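Local structure of Xaa-Pro Dipeptidase (2QS8) at residues Ile17-Gln23 against Met352-Gln356; Pro63-Asp67 against Ser105-Thr109; Phe138-Ile144 against Ala190-Thr196; Met264-Ile268 against Glu318-Lys322; Phe313-Tyr317 against Met344-Pro350. The protein probably hydrolyses dipeptides or other peptides at the C-terminal residue, as a metal-dependent TIM-barrel peptidase of the amidohydrolase superfamily, with methionine bound in its active site. All blocks are in the same frame, centred on the assembly; numbering follows the deposited sequence.

Contact 1: residues Ile17-Gln23 against Met352-Gln356; sequences IDGKSDQ and MKAIQ
An irregular loop, Ile17-Gln23, lies against one side of the helical turn Met352-Gln356, with the CA atoms of Gly19 and Gln356 5.5 Å apart and those of Asp22 and Met352 6.7 Å apart. The loop is folded by its own side chains: Asp18 OD1 accepts from Lys20 N (2.8 Å, an Asx turn) and from Ser21 N (2.9 Å), and Ser21 OG accepts from Gln23 N (3.0 Å, an ST turn). Gly19 adopts phi/psi 103/-24, a conformation in which a CB would collide with the carbonyl of Asp18. The apolar part is made by Ile17, whose CG2 is 3.6 Å from the selenium SE of Met352 and whose CD1 is 3.8 Å from Ile355 CD1. Met352, with chi1 t and chi2 p, also brings CE to 3.5 Å from Ser21 O. The loop follows strand 9-16 of the β-domain that flanks the TIM barrel in this superfamily, so the contact joins that domain to helix 351-357; Ile17 also packs on Leu62 of strand 60-67. Asp22 OD1 receives a weak hydrogen bond from Gln356 NE2 (3.3 Å) and forms a salt bridge with Lys353 NZ (3.4 Å). One water accepts from Gln356 NE2 (2.9 Å), donates to Ser21 O (2.7 Å) and accepts weakly from Gly19 N (3.0 Å).

Contact 2: residues Pro63-Asp67 against Ser105-Thr109; sequences PGLMD and SGFTT
Strands 60-67 and 107-112 are parallel neighbours at the start of the TIM barrel, linked by helix 88-104 in a β-α-β unit; here their short segments 65-67 and 107-109 splay by 71°, with axes 4.8 Å apart at closest. Gly64 (phi/psi -53/135) puts CA 3.1 Å from Thr108 OG1, where a CB would clash. Leu65 N donates to Gly106 O (3.1 Å); Gly106, at positive phi, closes the Schellman motif that ends the helix. Leu65 O takes weak hydrogen bonds from Thr108 N (3.1 Å) and Thr109 N (3.4 Å), while Leu65 CB sits over the face of the Phe107 ring (chi1 m), 3.8 Å from its centroid, a CH-pi contact. Met66 pairs with Thr109, CA-CA 4.9 Å, their side chains on the same face, CG to CB 3.6 Å. Asp67 OD2 is hydrogen-bonded to Thr327 OG1, and OD1 accepts from the backbone N of His69, a magnesium ligand; Asp67 N donates to Thr109 O at 3.3 Å.

Contact 3: residues Phe138-Ile144 against Ala190-Thr196; sequences FAAGKTI and ADGIKIT
Hydrogen bonds, all but one of them between backbones, join Phe138-Ile144 to Ala190-Thr196 at two separate places, as the chain passes from the third to the fourth strand region of the TIM barrel. At the first, Ala139 O accepts from both Asp191 N (2.7 Å) and Gly192 N (3.0 Å), and Ala139 N donates to Asp191 OD1 (2.9 Å), an oxygen that also forms a salt bridge with Arg124. At the second, Ile144 N donates to Lys194 O (2.7 Å) and Thr196 N to Ile144 O (3.2 Å), giving a single bridge between Ile144 and Ile195 with CA atoms 4.5 Å apart. Between them the first segment bulges away through Gly141 (phi/psi 65/-142), and a water fills the gap, accepting from Lys194 N (2.8 Å) and lying 2.7 Å from Ala140 O. Ala140 CA makes a CA-H...O contact to Gly192 O (3.1 Å). Lys194 (chi1 t, chi2 p) has its side chain about 4 Å from the magnesium, and its NZ donates to Val113 O; many amidohydrolases carry a carboxylated, metal-bridging lysine on this strand, whereas Lys194 is modelled here as an unmodified lysine. Apolar and mixed packing completes the seam: Ala140 CB meets Lys194 CB (3.8 Å), Ile144 CB meets Ile195 CG2 (3.9 Å), Thr143 CG2 meets Thr196 CG2 (3.9 Å), and Thr143 OG1, with chi1 m, stands 3.3 Å from Lys194 CG.

Contact 4: residues Met264-Ile268 against Glu318-Lys322; sequences MDLMI and EKGVK
Met264-Ile268 is a full helical turn, closed by Ile268 N to Met264 O (3.0 Å); Glu318-Lys322 is the end of helix 299-319 and the chain leaving it. No direct hydrogen bond joins them, so side-chain shape governs the fit. Val321 (chi1 t) fills the middle of the contact: its CG2 lies 4.1 Å from Met264 CB and 4.1 Å from Ile268 CG1, and its CG1 lies 3.9 Å from CE of Met267. The selenomethionines Met264 and Met267 share chi1 m and chi2 t but turn opposite ways at chi3, -89° in Met264 and 80° in Met267. Met264 SE comes to 4.2 Å from Lys319 CB. Ile268 (chi1 m, chi2 t) extends CD1 to 3.5 Å from Lys319 O. Lys319 (chi1 t, chi2 p, then extended) reaches across to the Met264-Ile268 helix, placing CE 3.2 Å from Asp265 OD1 and NZ 3.7 Å from the same oxygen, a long salt bridge at the exposed edge. A water accepts from Lys322 N (2.8 Å) and donates weakly to Met267 O (3.1 Å). Gly320, at phi/psi 95/16, forms the Schellman motif that ends the helix and turns the chain inward, where the backbone of Lys322 bonds Tyr274 of strand 273-275. Packing of this kind, a helix against another's end and the chain leading on, belongs to the helical layer outside a TIM barrel's strands.

Contact 5: residues Phe313-Tyr317 against Met344-Pro350; sequences FRKAY and MVENGMP
A Schellman motif and the helix start that follows it form the surface against which helix 299-319 packs. Helix 339-346 ends through Gly348 N to Val345 O (3.0 Å) and Met349 N to Met344 O (3.1 Å); Gly348, the C-prime residue, has phi/psi 108/-12, and a CB on it would clash with Arg314 NH1. Pro350 is the N-cap of the next helix, 351-357. From the other side, one turn of helix, Phe313-Tyr317, presents Phe313, Arg314 and Tyr317, all with chi1 t; Arg314 CA and Asn347 CA are 5.5 Å apart. The Phe313 ring packs against both Met344 and Met349: its CE1 is 3.7 Å from Met344 CE and its CZ 4.0 Å from Met349 CB, which approaches the ring edge, while CD2 is 3.7 Å from Asn347 CB. Phe313 also packs on Ile278 of helix 278-287, placing this seam in the helical layer around the TIM barrel. Over one face of the Tyr317 ring lies Met349 CG, 4.2 Å from the centroid, a CH-pi contact; Met349 SE, 5.3 Å from the same centroid, makes an oblique Met-aromatic contact, and Met349 CE is 3.6 Å from Tyr317 CD1. Tyr317 OH stands 3.1 Å from Pro350 CD. Asn347 C lies over one face of the Arg314 guanidinium, 3.2 Å from NH2.

How the contacts relate
Contacts 4 and 5 share helix 299-319, their centres 13 Å apart: a probable hydrogen bond runs from Val321 N to Ala316 O (3.0 Å). Contact 5 passes to contact 1 where helix 351-357 follows helix 339-346, Met349 SE lying 3.5 Å from Ala354 CA. Contact 1 in turn meets contact 2 at Ile17 O and Pro63 CD (3.1 Å), and contact 2 meets contact 3 at Thr109 CG2 and Phe138 CE1 (3.7 Å), along neighbouring strands. Contact 3 is closest to the active site, with the Lys194 side chain about 7 Å from the bound methionine; the Asp67 side chain in contact 2 is about 11 Å from the bound methionine, as is the Phe313 side chain in contact 5.

Contact 1: residues Ile17-Gln23 against Met352-Gln356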
# COMPACT_ATOMS: atom_id res chain seq x y z
N ILE A 17 -26.78 12.26 46.03
CA ILE A 17 -27.13 12.31 44.62
C ILE A 17 -26.56 10.97 44.16
O ILE A 17 -25.34 10.80 44.10
CB ILE A 17 -26.43 13.48 43.90
CG1 ILE A 17 -26.86 14.81 44.53
CG2 ILE A 17 -26.78 13.47 42.42
CD1 ILE A 17 -26.21 16.03 43.92
N ASP A 18 -27.43 10.01 43.87
CA ASP A 18 -26.97 8.68 43.49
C ASP A 18 -26.62 8.42 42.03
O ASP A 18 -26.03 7.39 41.72
CB ASP A 18 -27.95 7.61 43.99
CG ASP A 18 -29.27 7.59 43.22
OD1 ASP A 18 -29.42 8.33 42.23
OD2 ASP A 18 -30.16 6.80 43.61
N GLY A 19 -26.98 9.33 41.13
CA GLY A 19 -26.66 9.14 39.73
C GLY A 19 -27.82 8.68 38.87
O GLY A 19 -27.80 8.89 37.66
N LYS A 20 -28.82 8.05 39.48
CA LYS A 20 -29.99 7.56 38.76
C LYS A 20 -31.21 8.43 39.06
O LYS A 20 -31.83 8.98 38.15
CB LYS A 20 -30.29 6.11 39.17
CG LYS A 20 -29.34 5.08 38.60
CD LYS A 20 -29.91 4.43 37.35
CE LYS A 20 -28.96 3.38 36.79
NZ LYS A 20 -28.59 2.35 37.79
N SER A 21 -31.55 8.54 40.34
CA SER A 21 -32.70 9.33 40.78
C SER A 21 -32.51 10.82 40.54
O SER A 21 -31.47 11.38 40.86
CB SER A 21 -32.97 9.10 42.26
OG SER A 21 -33.95 10.00 42.74
N ASP A 22 -33.54 11.46 39.97
CA ASP A 22 -33.48 12.88 39.70
C ASP A 22 -33.70 13.67 40.99
O ASP A 22 -33.77 14.89 40.97
CB ASP A 22 -34.55 13.29 38.68
CG ASP A 22 -34.39 12.57 37.36
OD1 ASP A 22 -33.26 12.56 36.82
OD2 ASP A 22 -35.39 12.03 36.86
N GLN A 23 -33.80 12.95 42.11
CA GLN A 23 -34.04 13.59 43.40
C GLN A 23 -32.84 13.55 44.33
O GLN A 23 -32.12 12.56 44.39
CB GLN A 23 -35.21 12.91 44.11
CG GLN A 23 -36.45 12.73 43.25
CD GLN A 23 -36.95 14.04 42.69
OE1 GLN A 23 -37.18 14.99 43.44
NE2 GLN A 23 -37.12 14.10 41.38
N MSE A 352 -28.82 18.88 37.85
CA MSE A 352 -28.88 17.44 38.07
C MSE A 352 -28.54 16.66 36.80
O MSE A 352 -27.86 15.64 36.85
CB MSE A 352 -30.26 17.03 38.60
CG MSE A 352 -30.44 15.53 38.75
SE MSE A 352 -29.13 14.81 40.03
CE MSE A 352 -30.21 14.59 41.68
N LYS A 353 -29.02 17.16 35.67
CA LYS A 353 -28.75 16.50 34.40
C LYS A 353 -27.26 16.58 34.10
O LYS A 353 -26.69 15.66 33.51
CB LYS A 353 -29.55 17.15 33.28
CG LYS A 353 -30.49 16.19 32.56
CD LYS A 353 -31.48 15.53 33.51
CE LYS A 353 -32.45 14.62 32.75
NZ LYS A 353 -33.36 13.87 33.66
N ALA A 354 -26.64 17.67 34.52
CA ALA A 354 -25.22 17.86 34.31
C ALA A 354 -24.44 16.84 35.13
O ALA A 354 -23.50 16.22 34.62
CB ALA A 354 -24.81 19.28 34.70
N ILE A 355 -24.82 16.65 36.39
CA ILE A 355 -24.12 15.69 37.23
C ILE A 355 -24.32 14.26 36.71
O ILE A 355 -23.42 13.43 36.81
CB ILE A 355 -24.61 15.76 38.69
CG1 ILE A 355 -24.32 17.14 39.25
CG2 ILE A 355 -23.91 14.70 39.52
CD1 ILE A 355 -24.88 17.39 40.63
N GLN A 356 -25.49 13.99 36.15
CA GLN A 356 -25.76 12.66 35.62
C GLN A 356 -24.94 12.41 34.36
O GLN A 356 -24.63 11.26 34.03
CB GLN A 356 -27.26 12.48 35.34
CG GLN A 356 -28.12 12.65 36.60
CD GLN A 356 -29.58 12.29 36.39
OE1 GLN A 356 -30.20 12.68 35.41
NE2 GLN A 356 -30.14 11.55 37.34
O HOH W 1 -28.93 11.34 40.00

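Contact 2: residues Pro63-Asp67 against Ser105-Thr109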
# COMPACT_ATOMS: atom_id res chain seq x y z
N PRO A 63 -21.61 10.04 43.26
CA PRO A 63 -20.74 8.95 42.84
C PRO A 63 -19.50 9.60 42.21
O PRO A 63 -19.54 10.79 41.88
CB PRO A 63 -21.60 8.17 41.84
CG PRO A 63 -22.52 9.20 41.29
CD PRO A 63 -22.84 10.09 42.46
N GLY A 64 -18.41 8.85 42.07
CA GLY A 64 -17.21 9.40 41.48
C GLY A 64 -17.49 10.05 40.13
O GLY A 64 -18.19 9.48 39.31
N LEU A 65 -16.93 11.23 39.89
CA LEU A 65 -17.15 11.92 38.63
C LEU A 65 -16.24 11.41 37.50
O LEU A 65 -15.15 10.90 37.75
CB LEU A 65 -16.94 13.43 38.84
CG LEU A 65 -17.87 14.04 39.91
CD1 LEU A 65 -17.48 15.49 40.15
CD2 LEU A 65 -19.32 13.92 39.48
N MSE A 66 -16.70 11.57 36.26
CA MSE A 66 -15.94 11.13 35.09
C MSE A 66 -15.73 12.21 34.03
O MSE A 66 -16.64 12.99 33.75
CB MSE A 66 -16.65 9.94 34.46
CG MSE A 66 -16.70 8.73 35.34
SE MSE A 66 -17.41 7.16 34.38
CE MSE A 66 -18.25 6.21 35.87
N ASP A 67 -14.54 12.25 33.45
CA ASP A 67 -14.21 13.23 32.41
C ASP A 67 -13.83 12.42 31.17
O ASP A 67 -12.82 11.73 31.16
CB ASP A 67 -13.04 14.12 32.86
CG ASP A 67 -12.86 15.35 31.98
OD1 ASP A 67 -13.16 15.27 30.77
OD2 ASP A 67 -12.41 16.39 32.50
N SER A 105 -9.71 16.26 42.78
CA SER A 105 -10.81 17.20 42.61
C SER A 105 -12.17 16.48 42.50
O SER A 105 -13.21 17.12 42.34
CB SER A 105 -10.58 18.08 41.38
OG SER A 105 -10.86 17.39 40.18
N GLY A 106 -12.15 15.16 42.58
CA GLY A 106 -13.39 14.41 42.49
C GLY A 106 -13.58 13.49 41.29
O GLY A 106 -14.55 12.73 41.26
N PHE A 107 -12.69 13.54 40.31
CA PHE A 107 -12.83 12.66 39.15
C PHE A 107 -12.06 11.37 39.34
O PHE A 107 -10.83 11.32 39.21
CB PHE A 107 -12.41 13.39 37.88
CG PHE A 107 -13.36 14.50 37.49
CD1 PHE A 107 -13.36 15.70 38.19
CD2 PHE A 107 -14.29 14.31 36.48
CE1 PHE A 107 -14.28 16.70 37.89
CE2 PHE A 107 -15.21 15.30 36.18
CZ PHE A 107 -15.21 16.50 36.88
N THR A 108 -12.80 10.31 39.65
CA THR A 108 -12.25 8.99 39.90
C THR A 108 -12.03 8.16 38.63
O THR A 108 -11.31 7.17 38.65
CB THR A 108 -13.18 8.22 40.87
OG1 THR A 108 -14.53 8.28 40.41
CG2 THR A 108 -13.07 8.83 42.27
N THR A 109 -12.66 8.56 37.54
CA THR A 109 -12.48 7.86 36.29
C THR A 109 -12.37 8.89 35.17
O THR A 109 -13.12 9.86 35.15
CB THR A 109 -13.67 6.91 35.96
OG1 THR A 109 -13.78 5.90 36.97
CG2 THR A 109 -13.45 6.21 34.62

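Contact 3: residues Phe138-Ile144 against Ala190-Thr196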
# COMPACT_ATOMS: atom_id res chain seq x y z
N PHE A 138 -8.76 5.17 31.15
CA PHE A 138 -9.08 4.44 29.94
C PHE A 138 -8.45 5.29 28.85
O PHE A 138 -8.87 6.42 28.57
CB PHE A 138 -10.58 4.29 29.79
CG PHE A 138 -11.20 3.41 30.84
CD1 PHE A 138 -11.71 3.94 32.01
CD2 PHE A 138 -11.23 2.02 30.67
CE1 PHE A 138 -12.25 3.12 32.99
CE2 PHE A 138 -11.78 1.19 31.66
CZ PHE A 138 -12.28 1.75 32.82
N ALA A 139 -7.41 4.73 28.23
CA ALA A 139 -6.63 5.45 27.24
C ALA A 139 -6.80 5.04 25.79
O ALA A 139 -7.11 3.89 25.48
CB ALA A 139 -5.17 5.40 27.63
N ALA A 140 -6.56 6.00 24.91
CA ALA A 140 -6.66 5.77 23.48
C ALA A 140 -5.26 5.76 22.85
O ALA A 140 -5.10 5.46 21.67
CB ALA A 140 -7.50 6.86 22.85
N GLY A 141 -4.25 6.09 23.66
CA GLY A 141 -2.90 6.15 23.15
C GLY A 141 -2.76 7.27 22.12
O GLY A 141 -3.34 8.34 22.28
N LYS A 142 -1.99 7.02 21.06
CA LYS A 142 -1.79 8.04 20.03
C LYS A 142 -3.03 8.26 19.19
O LYS A 142 -3.60 7.31 18.65
CB LYS A 142 -0.63 7.65 19.11
CG LYS A 142 -0.40 8.63 17.95
CD LYS A 142 0.26 9.93 18.39
CE LYS A 142 0.26 10.95 17.26
NZ LYS A 142 -1.09 11.55 17.04
N THR A 143 -3.46 9.51 19.09
CA THR A 143 -4.63 9.87 18.29
C THR A 143 -4.26 9.59 16.83
O THR A 143 -3.16 9.90 16.40
CB THR A 143 -4.98 11.38 18.41
OG1 THR A 143 -5.35 11.67 19.77
CG2 THR A 143 -6.13 11.74 17.48
N ILE A 144 -5.18 9.00 16.07
CA ILE A 144 -4.88 8.68 14.69
C ILE A 144 -5.34 9.79 13.75
O ILE A 144 -6.45 10.31 13.88
CB ILE A 144 -5.52 7.36 14.27
CG1 ILE A 144 -4.99 6.23 15.15
CG2 ILE A 144 -5.23 7.09 12.79
CD1 ILE A 144 -5.59 4.86 14.84
N ALA A 190 -3.68 0.27 24.31
CA ALA A 190 -4.82 1.19 24.44
C ALA A 190 -6.18 0.50 24.67
O ALA A 190 -6.39 -0.63 24.22
CB ALA A 190 -4.91 2.07 23.20
N ASP A 191 -7.08 1.18 25.37
CA ASP A 191 -8.42 0.66 25.65
C ASP A 191 -9.35 1.05 24.50
O ASP A 191 -10.32 0.35 24.21
CB ASP A 191 -9.01 1.24 26.94
CG ASP A 191 -8.16 0.96 28.16
OD1 ASP A 191 -7.49 1.89 28.65
OD2 ASP A 191 -8.17 -0.21 28.61
N GLY A 192 -9.04 2.18 23.87
CA GLY A 192 -9.86 2.66 22.77
C GLY A 192 -9.09 3.40 21.70
O GLY A 192 -7.86 3.48 21.71
N ILE A 193 -9.85 3.97 20.76
CA ILE A 193 -9.28 4.70 19.64
C ILE A 193 -9.78 6.12 19.58
O ILE A 193 -10.93 6.41 19.91
CB ILE A 193 -9.66 4.01 18.30
CG1 ILE A 193 -9.03 2.62 18.23
CG2 ILE A 193 -9.21 4.87 17.12
CD1 ILE A 193 -7.50 2.61 18.20
N LYS A 194 -8.90 7.01 19.16
CA LYS A 194 -9.23 8.42 19.00
C LYS A 194 -8.69 8.89 17.64
O LYS A 194 -7.54 8.61 17.29
CB LYS A 194 -8.59 9.23 20.13
CG LYS A 194 -8.55 10.73 19.88
CD LYS A 194 -9.93 11.34 19.86
CE LYS A 194 -9.84 12.86 19.77
NZ LYS A 194 -8.90 13.43 20.78
N ILE A 195 -9.53 9.57 16.87
CA ILE A 195 -9.11 10.08 15.57
C ILE A 195 -9.56 11.53 15.40
O ILE A 195 -10.49 11.98 16.07
CB ILE A 195 -9.72 9.28 14.39
CG1 ILE A 195 -11.24 9.47 14.36
CG2 ILE A 195 -9.34 7.83 14.50
CD1 ILE A 195 -11.94 8.82 13.16
N THR A 196 -8.88 12.26 14.52
CA THR A 196 -9.26 13.63 14.21
C THR A 196 -9.89 13.55 12.81
O THR A 196 -9.21 13.52 11.79
CB THR A 196 -8.03 14.59 14.20
OG1 THR A 196 -6.95 14.02 13.46
CG2 THR A 196 -7.57 14.86 15.62
O HOH W 2 -6.27 6.22 19.38

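Contact 4: residues Met264-Ile268 against Glu318-Lys322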
# COMPACT_ATOMS: atom_id res chain seq x y z
N MSE A 264 -27.16 16.30 14.08
CA MSE A 264 -27.85 16.06 15.33
C MSE A 264 -28.82 14.90 15.25
O MSE A 264 -28.83 14.05 16.14
CB MSE A 264 -28.56 17.33 15.77
CG MSE A 264 -27.58 18.44 16.09
SE MSE A 264 -28.41 19.97 17.02
CE MSE A 264 -28.98 21.09 15.53
N ASP A 265 -29.64 14.85 14.20
CA ASP A 265 -30.58 13.75 14.05
C ASP A 265 -29.82 12.44 13.82
O ASP A 265 -30.24 11.38 14.28
CB ASP A 265 -31.55 14.01 12.89
CG ASP A 265 -32.53 15.13 13.20
OD1 ASP A 265 -33.03 15.18 14.34
OD2 ASP A 265 -32.80 15.96 12.30
N LEU A 266 -28.71 12.52 13.09
CA LEU A 266 -27.92 11.32 12.85
C LEU A 266 -27.38 10.79 14.18
O LEU A 266 -27.43 9.59 14.43
CB LEU A 266 -26.75 11.63 11.91
CG LEU A 266 -27.13 11.74 10.43
CD1 LEU A 266 -25.95 12.26 9.63
CD2 LEU A 266 -27.55 10.36 9.91
N MSE A 267 -26.89 11.68 15.03
CA MSE A 267 -26.37 11.25 16.32
C MSE A 267 -27.44 10.64 17.21
O MSE A 267 -27.18 9.70 17.96
CB MSE A 267 -25.72 12.43 17.04
CG MSE A 267 -24.36 12.77 16.48
SE MSE A 267 -23.64 14.29 17.48
CE MSE A 267 -22.98 13.36 19.10
N ILE A 268 -28.66 11.17 17.11
CA ILE A 268 -29.76 10.65 17.90
C ILE A 268 -30.15 9.26 17.38
O ILE A 268 -30.38 8.35 18.16
CB ILE A 268 -30.99 11.58 17.80
CG1 ILE A 268 -30.66 12.92 18.46
CG2 ILE A 268 -32.19 10.94 18.49
CD1 ILE A 268 -31.71 13.97 18.27
N GLU A 318 -31.09 20.70 23.82
CA GLU A 318 -32.53 20.85 23.62
C GLU A 318 -33.05 19.86 22.57
O GLU A 318 -34.13 19.30 22.73
CB GLU A 318 -32.84 22.28 23.19
CG GLU A 318 -32.25 23.33 24.12
CD GLU A 318 -32.59 24.75 23.72
OE1 GLU A 318 -32.66 25.04 22.50
OE2 GLU A 318 -32.78 25.60 24.62
N LYS A 319 -32.27 19.63 21.53
CA LYS A 319 -32.65 18.69 20.47
C LYS A 319 -32.71 17.25 20.98
O LYS A 319 -33.28 16.38 20.32
CB LYS A 319 -31.66 18.78 19.31
CG LYS A 319 -32.04 17.95 18.10
CD LYS A 319 -33.18 18.58 17.33
CE LYS A 319 -33.49 17.80 16.06
NZ LYS A 319 -34.53 18.49 15.23
N GLY A 320 -32.11 17.00 22.14
CA GLY A 320 -32.14 15.66 22.70
C GLY A 320 -30.95 14.76 22.40
O GLY A 320 -31.04 13.54 22.58
N VAL A 321 -29.85 15.34 21.95
CA VAL A 321 -28.64 14.59 21.65
C VAL A 321 -28.02 14.08 22.95
O VAL A 321 -27.94 14.81 23.93
CB VAL A 321 -27.60 15.47 20.92
CG1 VAL A 321 -26.28 14.73 20.77
CG2 VAL A 321 -28.13 15.90 19.57
N LYS A 322 -27.60 12.82 22.97
CA LYS A 322 -26.99 12.26 24.17
C LYS A 322 -25.71 13.03 24.49
O LYS A 322 -24.92 13.35 23.59
CB LYS A 322 -26.69 10.78 23.98
CG LYS A 322 -27.94 9.96 23.70
CD LYS A 322 -27.59 8.61 23.09
CE LYS A 322 -27.06 7.66 24.13
NZ LYS A 322 -28.16 7.27 25.05
O HOH W 3 -27.46 11.01 20.80

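Contact 5: residues Phe313-Tyr317 against Met344-Pro350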
# COMPACT_ATOMS: atom_id res chain seq x y z
N PHE A 313 -23.72 23.60 22.10
CA PHE A 313 -24.11 22.76 23.24
C PHE A 313 -25.60 22.88 23.56
O PHE A 313 -26.29 21.87 23.72
CB PHE A 313 -23.30 23.15 24.48
CG PHE A 313 -23.76 22.45 25.74
CD1 PHE A 313 -23.37 21.15 25.99
CD2 PHE A 313 -24.59 23.10 26.65
CE1 PHE A 313 -23.80 20.48 27.14
CE2 PHE A 313 -25.03 22.44 27.79
CZ PHE A 313 -24.63 21.13 28.04
N ARG A 314 -26.08 24.12 23.66
CA ARG A 314 -27.48 24.37 23.97
C ARG A 314 -28.38 23.72 22.93
O ARG A 314 -29.34 23.02 23.28
CB ARG A 314 -27.76 25.88 24.02
CG ARG A 314 -29.23 26.24 24.18
CD ARG A 314 -29.43 27.74 24.17
NE ARG A 314 -28.94 28.40 25.39
CZ ARG A 314 -29.50 28.27 26.59
NH1 ARG A 314 -30.58 27.51 26.74
NH2 ARG A 314 -28.99 28.90 27.64
N LYS A 315 -28.06 23.94 21.66
CA LYS A 315 -28.82 23.37 20.55
C LYS A 315 -28.88 21.85 20.63
O LYS A 315 -29.95 21.25 20.47
CB LYS A 315 -28.19 23.77 19.21
CG LYS A 315 -28.32 25.25 18.85
CD LYS A 315 -27.60 25.55 17.54
CE LYS A 315 -28.03 26.89 16.94
NZ LYS A 315 -27.78 28.05 17.86
N ALA A 316 -27.74 21.23 20.88
CA ALA A 316 -27.66 19.78 20.95
C ALA A 316 -28.47 19.25 22.13
O ALA A 316 -29.19 18.26 21.99
CB ALA A 316 -26.22 19.33 21.08
N TYR A 317 -28.35 19.91 23.27
CA TYR A 317 -29.08 19.49 24.46
C TYR A 317 -30.59 19.55 24.26
O TYR A 317 -31.29 18.57 24.51
CB TYR A 317 -28.70 20.35 25.66
CG TYR A 317 -29.54 20.04 26.88
CD1 TYR A 317 -29.45 18.81 27.52
CD2 TYR A 317 -30.47 20.97 27.35
CE1 TYR A 317 -30.26 18.51 28.61
CE2 TYR A 317 -31.29 20.67 28.44
CZ TYR A 317 -31.18 19.44 29.06
OH TYR A 317 -32.00 19.14 30.12
N MSE A 344 -22.08 24.13 31.48
CA MSE A 344 -23.20 23.34 30.99
C MSE A 344 -24.51 23.89 31.50
O MSE A 344 -25.50 23.92 30.77
CB MSE A 344 -23.03 21.90 31.43
CG MSE A 344 -21.82 21.27 30.80
SE MSE A 344 -21.64 19.45 31.41
CE MSE A 344 -22.60 18.48 30.00
N VAL A 345 -24.50 24.35 32.74
CA VAL A 345 -25.70 24.92 33.35
C VAL A 345 -26.06 26.25 32.70
O VAL A 345 -27.20 26.44 32.27
CB VAL A 345 -25.52 25.12 34.87
CG1 VAL A 345 -26.76 25.78 35.45
CG2 VAL A 345 -25.26 23.78 35.56
N GLU A 346 -25.10 27.17 32.63
CA GLU A 346 -25.36 28.48 32.04
C GLU A 346 -25.86 28.40 30.61
O GLU A 346 -26.45 29.35 30.10
CB GLU A 346 -24.10 29.34 32.09
CG GLU A 346 -23.49 29.44 33.47
CD GLU A 346 -22.58 30.65 33.63
OE1 GLU A 346 -21.80 30.94 32.69
OE2 GLU A 346 -22.64 31.29 34.70
N ASN A 347 -25.63 27.26 29.96
CA ASN A 347 -26.08 27.11 28.58
C ASN A 347 -27.32 26.25 28.39
O ASN A 347 -27.54 25.69 27.31
CB ASN A 347 -24.92 26.61 27.72
CG ASN A 347 -23.88 27.70 27.48
OD1 ASN A 347 -24.09 28.61 26.68
ND2 ASN A 347 -22.76 27.62 28.19
N GLY A 348 -28.14 26.14 29.44
CA GLY A 348 -29.38 25.40 29.34
C GLY A 348 -29.58 24.04 29.99
O GLY A 348 -30.70 23.56 30.05
N MSE A 349 -28.52 23.41 30.48
CA MSE A 349 -28.68 22.11 31.10
C MSE A 349 -28.86 22.23 32.60
O MSE A 349 -28.03 22.83 33.28
CB MSE A 349 -27.49 21.21 30.81
CG MSE A 349 -27.73 19.78 31.25
SE MSE A 349 -26.18 18.56 31.05
CE MSE A 349 -26.65 17.56 29.41
N PRO A 350 -29.96 21.68 33.14
CA PRO A 350 -30.20 21.74 34.59
C PRO A 350 -29.09 21.04 35.35
O PRO A 350 -28.55 20.04 34.89
CB PRO A 350 -31.56 21.06 34.74
CG PRO A 350 -31.63 20.13 33.57
CD PRO A 350 -31.06 20.97 32.46